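Local coordinates for protein polyphenol oxidase, chloroplastic (Malus domestica, PDB 6ELT) that oxidises mono- and o-diphenols to o-quinones as a tyrosinase-family enzyme, the chain here being the C-terminal domain released by self-cleavage, at residues 39-44 with 129-134. Residues are numbered along the deposited sequence; the frame is centred on the assembly and turned at random.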
loop_
_atom_site.group_PDB
_atom_site.type_symbol
_atom_site.label_atom_id
_atom_site.label_comp_id
_atom_site.label_asym_id
_atom_site.label_seq_id
_atom_site.Cartn_x
_atom_site.Cartn_y
_atom_site.Cartn_z
ATOM N N ILE A 39 -7.931 -1.048 6.975
ATOM C CA ILE A 39 -7.556 -0.047 5.983
ATOM C C ILE A 39 -6.046 -0.043 5.793
ATOM O O ILE A 39 -5.286 0.104 6.761
ATOM C CB ILE A 39 -8.087 1.344 6.371
ATOM C CG1 ILE A 39 -9.621 1.288 6.373
ATOM C CG2 ILE A 39 -7.533 2.424 5.435
ATOM C CD1 ILE A 39 -10.288 2.549 6.665
ATOM N N LEU A 40 -5.621 -0.199 4.541
ATOM C CA LEU A 40 -4.223 -0.019 4.173
ATOM C C LEU A 40 -3.957 1.464 3.936
ATOM O O LEU A 40 -4.674 2.117 3.172
ATOM C CB LEU A 40 -3.940 -0.802 2.898
ATOM C CG LEU A 40 -2.536 -0.689 2.301
ATOM C CD1 LEU A 40 -1.491 -1.221 3.274
ATOM C CD2 LEU A 40 -2.473 -1.429 0.978
ATOM N N VAL A 41 -2.930 1.999 4.592
ATOM C CA VAL A 41 -2.638 3.429 4.556
ATOM C C VAL A 41 -1.253 3.610 3.953
ATOM O O VAL A 41 -0.264 3.113 4.503
ATOM C CB VAL A 41 -2.719 4.055 5.958
ATOM C CG1 VAL A 41 -2.482 5.563 5.896
ATOM C CG2 VAL A 41 -4.064 3.751 6.601
ATOM N N ILE A 42 -1.190 4.300 2.820
ATOM C CA ILE A 42 0.061 4.667 2.166
ATOM C C ILE A 42 0.287 6.145 2.453
ATOM O O ILE A 42 -0.448 7.000 1.952
ATOM C CB ILE A 42 0.017 4.355 0.667
ATOM C CG1 ILE A 42 -0.299 2.867 0.499
ATOM C CG2 ILE A 42 1.345 4.711 -0.001
ATOM C CD1 ILE A 42 -0.468 2.430 -0.912
ATOM N N GLU A 43 1.302 6.432 3.267
ATOM C CA GLU A 43 1.496 7.724 3.905
ATOM C C GLU A 43 2.601 8.508 3.210
ATOM O O GLU A 43 3.510 7.929 2.615
ATOM C CB GLU A 43 1.905 7.511 5.366
ATOM C CG GLU A 43 1.347 6.227 5.975
ATOM C CD GLU A 43 1.879 5.942 7.367
ATOM O OE1 GLU A 43 1.581 6.738 8.282
ATOM O OE2 GLU A 43 2.592 4.926 7.546
ATOM N N GLY A 44 2.523 9.832 3.308
ATOM C CA GLY A 44 3.621 10.672 2.854
ATOM C C GLY A 44 3.906 10.563 1.372
ATOM O O GLY A 44 5.074 10.580 0.959
ATOM N N GLY A 129 5.560 5.907 3.946
ATOM C CA GLY A 129 5.434 4.714 4.772
ATOM C C GLY A 129 4.152 3.983 4.429
ATOM O O GLY A 129 3.300 4.486 3.690
ATOM N N ILE A 130 4.029 2.769 4.962
ATOM C CA ILE A 130 2.857 1.925 4.741
ATOM C C ILE A 130 2.484 1.263 6.062
ATOM O O ILE A 130 3.354 0.737 6.763
ATOM C CB ILE A 130 3.113 0.840 3.672
ATOM C CG1 ILE A 130 3.618 1.442 2.355
ATOM C CG2 ILE A 130 1.855 0.041 3.413
ATOM C CD1 ILE A 130 3.918 0.395 1.281
ATOM N N LYS A 131 1.192 1.272 6.393
ATOM C CA LYS A 131 0.694 0.605 7.586
ATOM C C LYS A 131 -0.742 0.165 7.342
ATOM O O LYS A 131 -1.386 0.592 6.382
ATOM C CB LYS A 131 0.758 1.528 8.803
ATOM C CG LYS A 131 -0.095 2.761 8.645
ATOM C CD LYS A 131 -0.127 3.591 9.912
ATOM C CE LYS A 131 -0.962 4.856 9.715
ATOM N NZ LYS A 131 -1.144 5.600 10.988
ATOM N N ILE A 132 -1.239 -0.697 8.229
ATOM C CA ILE A 132 -2.641 -1.113 8.233
ATOM C C ILE A 132 -3.244 -0.756 9.587
ATOM O O ILE A 132 -2.635 -1.013 10.633
ATOM C CB ILE A 132 -2.778 -2.621 7.951
ATOM C CG1 ILE A 132 -2.205 -2.960 6.572
ATOM C CG2 ILE A 132 -4.234 -3.068 8.062
ATOM C CD1 ILE A 132 -2.011 -4.442 6.322
ATOM N N GLU A 133 -4.436 -0.165 9.571
ATOM C CA GLU A 133 -5.087 0.222 10.813
ATOM C C GLU A 133 -6.600 0.213 10.624
ATOM O O GLU A 133 -7.112 -0.025 9.526
ATOM C CB GLU A 133 -4.567 1.583 11.275
ATOM C CG GLU A 133 -4.877 2.716 10.329
ATOM C CD GLU A 133 -4.236 4.026 10.753
ATOM O OE1 GLU A 133 -3.345 4.021 11.636
ATOM O OE2 GLU A 133 -4.634 5.067 10.207
ATOM N N PHE A 134 -7.319 0.469 11.714
ATOM C CA PHE A 134 -8.762 0.683 11.639
ATOM C C PHE A 134 -9.050 2.176 11.673
ATOM O O PHE A 134 -8.346 2.926 12.351
ATOM C CB PHE A 134 -9.490 -0.007 12.792
ATOM C CG PHE A 134 -9.294 -1.481 12.823
ATOM C CD1 PHE A 134 -10.036 -2.305 11.996
ATOM C CD2 PHE A 134 -8.359 -2.045 13.672
ATOM C CE1 PHE A 134 -9.852 -3.668 12.018
ATOM C CE2 PHE A 134 -8.175 -3.406 13.706
ATOM C CZ PHE A 134 -8.918 -4.219 12.876
HETATM O O HOH W 1 1.237 6.744 10.956
#
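L40 and I132 face each other where segments 39-44 and 129-134, parts of the two inner, antiparallel strands 39-48 and 126-133, lie side by side in a four-stranded sheet, one of the two sheets that form the β-sandwich of this C-terminal domain. The pairing is a clear example of a two-faced sheet, one side apolar, the other mixed, with E43, K131 and E133 set among I39 and V41. On the inner face, the methyl CD1 of L40 does most of the touching: it rests 3.6 Å from CG2 of I130 and 3.8 Å from CG1 of I132, bridging two isoleucines of the neighbouring strand. Here chi1 (177°) carries CG along the strand, and chi2 (62°) then turns CD1 toward I130 and I132. Strand 113-122 of the second sheet covers this layer, V116 meeting L40, V114 meeting I132, and L118 meeting both I42 and I130.

Between the faces, the hydrogen-bonded pairs I39–E133, V41–K131 and E43–G129 exchange N-H and C=O. The last pair is uneven: E43 N to G129 O is nearly straight (175°), whereas G129 N lies above the carbonyl plane of E43 and reaches its O at 3.2 Å.

The outer face is looser and partly open to solvent. V41 lies alongside the root of K131, and its CG2 touches the carboxylate end of E133. The lysine chain, extended beyond CG, crosses the E43 side chain at about a right angle, laying its methylenes against the carboxylate. K131 NZ forms a salt bridge with OE1 of E133 on its own strand but stays 4.0 Å from OE1 of E43, beyond a direct bridge. One water spans that gap, donating to E43 OE1 at 2.7 Å and accepting from K131 NZ at 2.6 Å.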